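Local coordinates for Poly(Beta-D-mannuronate) lyase (Pseudopedobacter saltans, PDB 7O79), which probably cleaves poly(beta-D-mannuronate) in alginate as a polysaccharide lyase of family 6, folded as a parallel beta-helix, at residues 75-85 and 103-111; 134-144 and 159-167. All coordinates share one frame; numbering follows the deposited sequence.

Contact 1 (75-85 with 103-111) and contact 2 (134-144 with 159-167) each join two successive turns of the parallel beta-helix, and contact 1 closes along the chain before contact 2 opens. Their centres lie about 12 Å apart, on the same side of the chain's centre. The strands run 73-83, 99-106, 128-135 and 155-162, each pairing in parallel with the next, so the pairing of 99-106 with 128-135 joins the contacts into one parallel run. Between them, Asp-107 N lies 2.8 Å from Lys-135 O, and Asn-109 ND2 lies 2.7 Å from Gly-136 O, both probable hydrogen bonds. Residues just after the strands are thus also bonded from turn to turn, consistent with regular beta-helix coiling.

Contact 1: residues 75-85 and 103-111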
loop_
_atom_site.group_PDB
_atom_site.type_symbol
_atom_site.label_atom_id
_atom_site.label_comp_id
_atom_site.label_asym_id
_atom_site.label_seq_id
_atom_site.Cartn_x
_atom_site.Cartn_y
_atom_site.Cartn_z
ATOM N N VAL A 75 18.583 -8.665 9.138
ATOM C CA VAL A 75 18.098 -8.770 10.504
ATOM C C VAL A 75 17.010 -9.829 10.518
ATOM O O VAL A 75 16.102 -9.789 9.683
ATOM C CB VAL A 75 17.568 -7.425 11.037
ATOM C CG1 VAL A 75 16.792 -7.635 12.330
ATOM C CG2 VAL A 75 18.723 -6.437 11.246
ATOM N N GLU A 76 17.114 -10.790 11.442
ATOM C CA GLU A 76 16.189 -11.915 11.481
ATOM C C GLU A 76 15.706 -12.190 12.894
ATOM O O GLU A 76 16.484 -12.113 13.848
ATOM C CB GLU A 76 16.839 -13.187 10.946
ATOM C CG GLU A 76 17.578 -12.998 9.659
ATOM C CD GLU A 76 17.736 -14.289 8.905
ATOM O OE1 GLU A 76 17.089 -14.447 7.851
ATOM O OE2 GLU A 76 18.514 -15.148 9.377
ATOM N N GLY A 77 14.423 -12.538 13.018
ATOM C CA GLY A 77 13.928 -13.189 14.219
ATOM C C GLY A 77 13.626 -12.327 15.426
ATOM O O GLY A 77 13.456 -12.875 16.523
ATOM N N LEU A 78 13.521 -11.005 15.273
ATOM C CA LEU A 78 13.283 -10.123 16.412
ATOM C C LEU A 78 11.789 -9.969 16.723
ATOM O O LEU A 78 10.921 -10.277 15.912
ATOM C CB LEU A 78 13.903 -8.744 16.174
ATOM C CG LEU A 78 15.396 -8.736 15.853
ATOM C CD1 LEU A 78 15.946 -7.308 15.864
ATOM C CD2 LEU A 78 16.140 -9.631 16.849
ATOM N N LEU A 79 11.503 -9.507 17.937
ATOM C CA LEU A 79 10.154 -9.138 18.349
ATOM C C LEU A 79 10.221 -7.783 19.039
ATOM O O LEU A 79 11.024 -7.589 19.961
ATOM C CB LEU A 79 9.532 -10.191 19.283
ATOM C CG LEU A 79 8.263 -9.807 20.077
ATOM C CD1 LEU A 79 7.028 -9.602 19.194
ATOM C CD2 LEU A 79 7.958 -10.860 21.134
ATOM N N PHE A 80 9.412 -6.840 18.560
ATOM C CA PHE A 80 9.245 -5.536 19.192
ATOM C C PHE A 80 7.903 -5.536 19.913
ATOM O O PHE A 80 6.849 -5.674 19.277
ATOM C CB PHE A 80 9.307 -4.404 18.169
ATOM C CG PHE A 80 10.672 -4.183 17.599
ATOM C CD1 PHE A 80 11.150 -4.995 16.583
ATOM C CD2 PHE A 80 11.486 -3.180 18.084
ATOM C CE1 PHE A 80 12.410 -4.803 16.048
ATOM C CE2 PHE A 80 12.759 -2.981 17.551
ATOM C CZ PHE A 80 13.212 -3.798 16.529
ATOM N N LYS A 81 7.944 -5.396 21.234
ATOM C CA LYS A 81 6.758 -5.597 22.055
ATOM C C LYS A 81 7.027 -4.991 23.424
ATOM O O LYS A 81 8.183 -4.869 23.841
ATOM C CB LYS A 81 6.414 -7.092 22.150
ATOM C CG LYS A 81 5.161 -7.462 22.956
ATOM C CD LYS A 81 4.921 -8.962 22.850
ATOM C CE LYS A 81 3.804 -9.462 23.757
ATOM N NZ LYS A 81 2.456 -8.957 23.400
ATOM N N ASP A 82 5.958 -4.565 24.095
ATOM C CA ASP A 82 6.072 -3.903 25.398
ATOM C C ASP A 82 6.930 -2.647 25.307
ATOM O O ASP A 82 7.780 -2.385 26.162
ATOM C CB ASP A 82 6.612 -4.858 26.460
ATOM C CG ASP A 82 5.725 -6.074 26.650
ATOM O OD1 ASP A 82 4.558 -6.021 26.205
ATOM O OD2 ASP A 82 6.181 -7.078 27.249
ATOM N N GLY A 83 6.704 -1.856 24.265
ATOM C CA GLY A 83 7.526 -0.684 24.043
ATOM C C GLY A 83 6.791 0.287 23.156
ATOM O O GLY A 83 5.691 0.010 22.678
ATOM N N SER A 84 7.404 1.442 22.945
ATOM C CA SER A 84 6.799 2.463 22.099
ATOM C C SER A 84 7.884 3.478 21.797
ATOM O O SER A 84 8.999 3.381 22.305
ATOM C CB SER A 84 5.593 3.127 22.764
ATOM O OG SER A 84 5.995 3.868 23.897
ATOM N N LEU A 85 7.556 4.450 20.960
ATOM C CA LEU A 85 8.473 5.506 20.587
ATOM C C LEU A 85 7.749 6.828 20.734
ATOM O O LEU A 85 6.551 6.882 21.028
ATOM C CB LEU A 85 8.982 5.345 19.146
ATOM C CG LEU A 85 9.638 4.015 18.774
ATOM C CD1 LEU A 85 9.943 4.000 17.271
ATOM C CD2 LEU A 85 10.903 3.743 19.611
ATOM N N THR A 103 10.472 -11.230 11.654
ATOM C CA THR A 103 10.360 -10.258 12.734
ATOM C C THR A 103 8.905 -9.846 12.922
ATOM O O THR A 103 8.147 -9.766 11.958
ATOM C CB THR A 103 11.244 -9.035 12.426
ATOM O OG1 THR A 103 12.611 -9.457 12.398
ATOM C CG2 THR A 103 11.055 -7.889 13.449
ATOM N N ALA A 104 8.498 -9.635 14.171
ATOM C CA ALA A 104 7.146 -9.186 14.465
ATOM C C ALA A 104 7.185 -7.912 15.296
ATOM O O ALA A 104 8.133 -7.668 16.045
ATOM C CB ALA A 104 6.331 -10.256 15.202
ATOM N N ILE A 105 6.157 -7.086 15.119
ATOM C CA ILE A 105 5.916 -5.911 15.941
ATOM C C ILE A 105 4.510 -6.073 16.488
ATOM O O ILE A 105 3.559 -6.229 15.712
ATOM C CB ILE A 105 6.036 -4.606 15.144
ATOM C CG1 ILE A 105 7.423 -4.456 14.531
ATOM C CG2 ILE A 105 5.779 -3.425 16.060
ATOM C CD1 ILE A 105 7.571 -3.170 13.726
ATOM N N VAL A 106 4.370 -6.059 17.812
ATOM C CA VAL A 106 3.109 -6.428 18.458
ATOM C C VAL A 106 2.705 -5.314 19.415
ATOM O O VAL A 106 3.449 -4.999 20.349
ATOM C CB VAL A 106 3.223 -7.774 19.193
ATOM C CG1 VAL A 106 1.951 -8.085 19.987
ATOM C CG2 VAL A 106 3.535 -8.901 18.213
ATOM N N ASP A 107 1.528 -4.719 19.181
ATOM C CA ASP A 107 0.970 -3.642 20.011
ATOM C C ASP A 107 2.003 -2.647 20.532
ATOM O O ASP A 107 1.933 -2.208 21.684
ATOM C CB ASP A 107 0.187 -4.217 21.196
ATOM C CG ASP A 107 -0.883 -5.174 20.768
ATOM O OD1 ASP A 107 -1.527 -4.901 19.734
ATOM O OD2 ASP A 107 -1.085 -6.204 21.452
ATOM N N PHE A 108 2.947 -2.263 19.675
ATOM C CA PHE A 108 4.080 -1.413 20.048
ATOM C C PHE A 108 3.688 0.066 20.059
ATOM O O PHE A 108 4.304 0.913 19.405
ATOM C CB PHE A 108 5.229 -1.676 19.086
ATOM C CG PHE A 108 6.589 -1.367 19.645
ATOM C CD1 PHE A 108 7.201 -2.218 20.550
ATOM C CD2 PHE A 108 7.272 -0.233 19.223
ATOM C CE1 PHE A 108 8.474 -1.942 21.046
ATOM C CE2 PHE A 108 8.546 0.066 19.712
ATOM C CZ PHE A 108 9.152 -0.796 20.631
ATOM N N ASN A 109 2.670 0.374 20.876
ATOM C CA ASN A 109 1.895 1.599 20.763
ATOM C C ASN A 109 2.187 2.608 21.874
ATOM O O ASN A 109 2.431 2.236 23.024
ATOM C CB ASN A 109 0.395 1.279 20.751
ATOM C CG ASN A 109 -0.005 0.449 19.547
ATOM O OD1 ASN A 109 0.447 0.718 18.430
ATOM N ND2 ASN A 109 -0.875 -0.537 19.754
ATOM N N PRO A 110 2.150 3.893 21.553
ATOM C CA PRO A 110 2.287 4.938 22.570
ATOM C C PRO A 110 0.944 5.142 23.262
ATOM O O PRO A 110 -0.048 4.487 22.937
ATOM C CB PRO A 110 2.683 6.155 21.743
ATOM C CG PRO A 110 1.873 5.959 20.474
ATOM C CD PRO A 110 1.832 4.467 20.231
ATOM N N SER A 111 0.913 6.074 24.224
ATOM C CA SER A 111 -0.340 6.270 24.948
ATOM C C SER A 111 -1.298 7.196 24.200
ATOM O O SER A 111 -2.511 6.980 24.240
ATOM C CB SER A 111 -0.080 6.780 26.371
ATOM O OG SER A 111 0.643 7.989 26.357
HETATM O O HOH W 1 3.252 -4.377 23.240
HETATM O O HOH W 2 3.281 -0.087 24.156
#
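Strands 79-81 and 104-106 run parallel, their axes 4.8 Å apart at closest approach and 10° from alignment, with Leu-79 opposite Ala-104 and Phe-80 opposite Ile-105. The ladder consists of Ala-104 N to Leu-78 O, Phe-80 N to Ala-104 O and Val-106 N to Phe-80 O, the last at 2.9 Å. Before it, Thr-103 OG1 accepts a weak bond from Leu-78 N.

On the face bearing Leu-79 and Ala-104, CD1 of Leu-79 reaches Val-106 CG2 at 3.7 Å. The other face carries Phe-80 and Ile-105, whose CB and CG1 meet at 4.1 Å. Phe-80 also directs its ring edge at the face of Phe-108 in a T-shaped pair, centroids 5.9 Å apart and planes at 88°, while its CB makes a CH-pi contact with that same face. The far face of Phe-108 is covered by the backbone of Gly-83 and Ser-84, Gly-83 C standing 3.4 Å above the ring centre; a side chain at Gly-83 would clash with the ring. With CG trans to the backbone N (chi1 -155°), Phe-108, the centre of an inverse gamma turn, sends its ring in between Phe-80 and the 83-84 backbone. An alanine here would be likely to leave a gap between Phe-80 and the 83-84 backbone and deprive the Phe-80 edge of its aromatic partner.

Two waters bridge the corners: one links Asp-82 N to Val-106 O, the other Gly-83 O to Asn-109 O.

Inside the beta-helix, Val-90 of strand 89-93 packs against both phenylalanines, and Leu-60 of strand 58-62 touches Phe-80. Trp-454 covers Leu-79 and Ala-104, and strand 128-135 continues the stack beyond Ile-105.

Contact 2: residues 134-144 and 159-167; sequences FKGKNNMQPLV and CYFKDIPYT
Cys-159 opens the second segment by setting its CB at the edge of the Phe-134 ring, 4.2 Å from CE2. Tyr-160 then gives its carbonyl to Phe-134 N at 2.8 Å, and the parallel ladder begins. Phe-161 pairs with Phe-134: the two rings point the same way with planes 13° apart, but are displaced along their planes, so that little of one ring lies over the other, centroids 5.2 Å apart, and the touch falls between CE2 of Phe-161 and CD2 of Phe-134 at 3.4 Å. Similar first torsions (chi1 -51° and -52°), each placing CG opposite the carbonyl carbon, give the rings this common direction. Leu-143 CD2 meets the Phe-161 ring at its edge, and Val-144 CG2 packs against CE2, the two side chains crossing at about a right angle.

Lys-162 N donates to Phe-134 O, and its own carbonyl takes a weak bond from Gly-136 N, so the ladder fades at the corner. Asp-163 lies alongside Lys-135, with OD2 4.0 Å from NZ, beyond a salt bridge; a water joins them, its bond to NZ weak. Ile-164 turns inward, CD1 touching Leu-143 CD1 at 3.6 Å, while CG2 comes within 3.4 Å of Lys-137 O. Pro-165 lays its ring against the turn at 137-138, CG being 3.7 Å from Asn-138 CB.

The 136-143 loop is braced from within by Lys-137 NZ, which bonds Asn-139 OD1 and Gln-141 O and, outside the segments, Tyr-117 O. Phe-200 of strand 194-201 meets the Phe-161 ring, continuing the row of phenylalanines into the next turn, while Val-120 of strand 118-122 packs on Phe-134 within the beta-helix.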
loop_
_atom_site.group_PDB
_atom_site.type_symbol
_atom_site.label_atom_id
_atom_site.label_comp_id
_atom_site.label_asym_id
_atom_site.label_seq_id
_atom_site.Cartn_x
_atom_site.Cartn_y
_atom_site.Cartn_z
ATOM N N PHE A 134 2.770 -7.934 11.838
ATOM C CA PHE A 134 2.483 -6.624 12.405
ATOM C C PHE A 134 1.065 -6.620 12.950
ATOM O O PHE A 134 0.108 -6.861 12.207
ATOM C CB PHE A 134 2.682 -5.528 11.350
ATOM C CG PHE A 134 4.020 -5.598 10.659
ATOM C CD1 PHE A 134 5.125 -4.979 11.223
ATOM C CD2 PHE A 134 4.193 -6.351 9.511
ATOM C CE1 PHE A 134 6.358 -5.040 10.626
ATOM C CE2 PHE A 134 5.430 -6.427 8.897
ATOM C CZ PHE A 134 6.524 -5.768 9.457
ATOM N N LYS A 135 0.926 -6.346 14.243
ATOM C CA LYS A 135 -0.370 -6.454 14.897
ATOM C C LYS A 135 -0.610 -5.287 15.845
ATOM O O LYS A 135 0.212 -5.020 16.727
ATOM C CB LYS A 135 -0.478 -7.771 15.669
ATOM C CG LYS A 135 -1.838 -7.913 16.344
ATOM C CD LYS A 135 -1.978 -9.214 17.112
ATOM C CE LYS A 135 -3.386 -9.350 17.684
ATOM N NZ LYS A 135 -3.634 -8.316 18.721
ATOM N N GLY A 136 -1.735 -4.597 15.670
ATOM C CA GLY A 136 -2.241 -3.709 16.696
ATOM C C GLY A 136 -1.808 -2.254 16.643
ATOM O O GLY A 136 -2.101 -1.514 17.591
ATOM N N LYS A 137 -1.137 -1.802 15.581
ATOM C CA LYS A 137 -0.725 -0.402 15.541
ATOM C C LYS A 137 -1.943 0.513 15.652
ATOM O O LYS A 137 -2.949 0.321 14.958
ATOM C CB LYS A 137 0.043 -0.096 14.261
ATOM C CG LYS A 137 0.626 1.309 14.250
ATOM C CD LYS A 137 1.215 1.681 12.892
ATOM C CE LYS A 137 2.282 2.731 13.056
ATOM N NZ LYS A 137 1.677 4.114 13.035
ATOM N N ASN A 138 -1.865 1.507 16.544
ATOM C CA ASN A 138 -3.052 2.294 16.841
ATOM C C ASN A 138 -2.807 3.799 16.830
ATOM O O ASN A 138 -3.717 4.558 17.183
ATOM C CB ASN A 138 -3.662 1.844 18.178
ATOM C CG ASN A 138 -2.854 2.288 19.394
ATOM O OD1 ASN A 138 -1.796 2.902 19.273
ATOM N ND2 ASN A 138 -3.385 2.007 20.579
ATOM N N ASN A 139 -1.636 4.257 16.397
ATOM C CA ASN A 139 -1.294 5.674 16.381
ATOM C C ASN A 139 -1.171 6.189 14.951
ATOM O O ASN A 139 -1.201 5.429 13.976
ATOM C CB ASN A 139 0.015 5.933 17.136
ATOM C CG ASN A 139 1.205 5.183 16.529
ATOM O OD1 ASN A 139 1.038 4.139 15.896
ATOM N ND2 ASN A 139 2.403 5.729 16.708
ATOM N N MET A 140 -1.006 7.506 14.849
ATOM C CA MET A 140 -0.827 8.188 13.578
ATOM C C MET A 140 0.420 7.668 12.856
ATOM O O MET A 140 1.311 7.074 13.465
ATOM C CB MET A 140 -0.715 9.699 13.810
ATOM C CG MET A 140 -2.034 10.442 14.128
ATOM S SD MET A 140 -3.555 9.812 13.349
ATOM C CE MET A 140 -3.314 10.313 11.656
ATOM N N GLN A 141 0.465 7.906 11.522
ATOM C CA GLN A 141 1.512 7.527 10.560
ATOM C C GLN A 141 1.230 6.160 9.951
ATOM O O GLN A 141 0.736 5.253 10.630
ATOM C CB GLN A 141 2.909 7.565 11.193
ATOM C CG GLN A 141 3.323 8.981 11.523
ATOM C CD GLN A 141 3.519 9.796 10.262
ATOM O OE1 GLN A 141 2.689 10.622 9.903
ATOM N NE2 GLN A 141 4.711 9.686 9.682
ATOM N N PRO A 142 1.517 5.993 8.667
ATOM C CA PRO A 142 1.340 4.680 8.036
ATOM C C PRO A 142 2.122 3.599 8.774
ATOM O O PRO A 142 3.139 3.864 9.422
ATOM C CB PRO A 142 1.878 4.888 6.616
ATOM C CG PRO A 142 1.837 6.365 6.378
ATOM C CD PRO A 142 1.974 7.034 7.734
ATOM N N LEU A 143 1.617 2.369 8.694
ATOM C CA LEU A 143 2.367 1.244 9.237
ATOM C C LEU A 143 3.671 1.050 8.459
ATOM O O LEU A 143 4.762 0.957 9.044
ATOM C CB LEU A 143 1.492 -0.013 9.202
ATOM C CG LEU A 143 1.902 -1.163 10.119
ATOM C CD1 LEU A 143 0.687 -1.983 10.534
ATOM C CD2 LEU A 143 2.949 -2.053 9.458
ATOM N N VAL A 144 3.578 1.026 7.133
ATOM C CA VAL A 144 4.736 0.926 6.252
ATOM C C VAL A 144 4.747 2.162 5.376
ATOM O O VAL A 144 3.736 2.475 4.737
ATOM C CB VAL A 144 4.703 -0.345 5.374
ATOM C CG1 VAL A 144 5.890 -0.344 4.417
ATOM C CG2 VAL A 144 4.727 -1.594 6.217
ATOM N N CYS A 159 4.236 -10.921 4.203
ATOM C CA CYS A 159 4.034 -10.396 5.537
ATOM C C CYS A 159 2.566 -10.503 5.940
ATOM O O CYS A 159 1.675 -10.781 5.133
ATOM C CB CYS A 159 4.532 -8.949 5.628
ATOM S SG CYS A 159 6.339 -8.835 5.520
ATOM N N TYR A 160 2.330 -10.276 7.227
ATOM C CA TYR A 160 1.021 -10.449 7.834
ATOM C C TYR A 160 0.682 -9.179 8.607
ATOM O O TYR A 160 1.417 -8.798 9.529
ATOM C CB TYR A 160 1.040 -11.682 8.743
ATOM C CG TYR A 160 -0.288 -12.110 9.322
ATOM C CD1 TYR A 160 -1.488 -11.796 8.693
ATOM C CD2 TYR A 160 -0.336 -12.851 10.503
ATOM C CE1 TYR A 160 -2.700 -12.212 9.222
ATOM C CE2 TYR A 160 -1.548 -13.261 11.046
ATOM C CZ TYR A 160 -2.719 -12.946 10.400
ATOM O OH TYR A 160 -3.909 -13.358 10.940
ATOM N N PHE A 161 -0.428 -8.527 8.238
ATOM C CA PHE A 161 -0.881 -7.299 8.894
ATOM C C PHE A 161 -2.261 -7.556 9.489
ATOM O O PHE A 161 -3.238 -7.730 8.753
ATOM C CB PHE A 161 -0.904 -6.114 7.924
ATOM C CG PHE A 161 0.383 -5.928 7.154
ATOM C CD1 PHE A 161 0.620 -6.635 5.985
ATOM C CD2 PHE A 161 1.362 -5.054 7.621
ATOM C CE1 PHE A 161 1.801 -6.475 5.273
ATOM C CE2 PHE A 161 2.551 -4.881 6.914
ATOM C CZ PHE A 161 2.777 -5.606 5.742
ATOM N N LYS A 162 -2.342 -7.552 10.817
ATOM C CA LYS A 162 -3.491 -8.085 11.529
ATOM C C LYS A 162 -3.976 -7.110 12.593
ATOM O O LYS A 162 -3.170 -6.575 13.359
ATOM C CB LYS A 162 -3.141 -9.411 12.194
ATOM C CG LYS A 162 -4.277 -10.001 13.006
ATOM C CD LYS A 162 -3.851 -11.280 13.697
ATOM C CE LYS A 162 -5.041 -12.209 13.937
ATOM N NZ LYS A 162 -4.660 -13.359 14.812
ATOM N N ASP A 163 -5.298 -6.931 12.667
ATOM C CA ASP A 163 -5.957 -6.187 13.748
ATOM C C ASP A 163 -5.321 -4.813 13.941
ATOM O O ASP A 163 -4.752 -4.493 14.989
ATOM C CB ASP A 163 -5.936 -6.960 15.072
ATOM C CG ASP A 163 -6.612 -8.316 14.987
ATOM O OD1 ASP A 163 -7.585 -8.475 14.224
ATOM O OD2 ASP A 163 -6.183 -9.224 15.719
ATOM N N ILE A 164 -5.411 -4.004 12.895
ATOM C CA ILE A 164 -4.962 -2.621 12.998
ATOM C C ILE A 164 -6.230 -1.851 13.354
ATOM O O ILE A 164 -7.103 -1.671 12.488
ATOM C CB ILE A 164 -4.310 -2.135 11.692
ATOM C CG1 ILE A 164 -3.227 -3.130 11.226
ATOM C CG2 ILE A 164 -3.751 -0.717 11.874
ATOM C CD1 ILE A 164 -2.112 -3.415 12.219
ATOM N N PRO A 165 -6.415 -1.450 14.615
ATOM C CA PRO A 165 -7.724 -0.926 15.031
ATOM C C PRO A 165 -8.153 0.303 14.237
ATOM O O PRO A 165 -7.347 1.156 13.857
ATOM C CB PRO A 165 -7.533 -0.611 16.519
ATOM C CG PRO A 165 -6.080 -0.537 16.736
ATOM C CD PRO A 165 -5.438 -1.446 15.715
ATOM N N TYR A 166 -9.453 0.364 13.971
ATOM C CA TYR A 166 -10.027 1.406 13.139
ATOM C C TYR A 166 -10.200 2.701 13.914
ATOM O O TYR A 166 -10.811 2.708 14.986
ATOM C CB TYR A 166 -11.377 0.939 12.613
ATOM C CG TYR A 166 -12.216 2.015 11.959
ATOM C CD1 TYR A 166 -11.729 2.736 10.869
ATOM C CD2 TYR A 166 -13.520 2.270 12.394
ATOM C CE1 TYR A 166 -12.498 3.707 10.243
ATOM C CE2 TYR A 166 -14.302 3.232 11.771
ATOM C CZ TYR A 166 -13.793 3.938 10.693
ATOM O OH TYR A 166 -14.563 4.882 10.061
ATOM N N THR A 167 -9.652 3.800 13.379
ATOM C CA THR A 167 -10.067 5.161 13.774
ATOM C C THR A 167 -10.020 5.958 12.473
ATOM O O THR A 167 -9.024 5.866 11.725
ATOM C CB THR A 167 -9.206 5.846 14.847
ATOM O OG1 THR A 167 -7.947 6.257 14.281
ATOM C CG2 THR A 167 -8.963 4.940 16.068
HETATM O O HOH W 3 -6.906 -9.113 18.880
#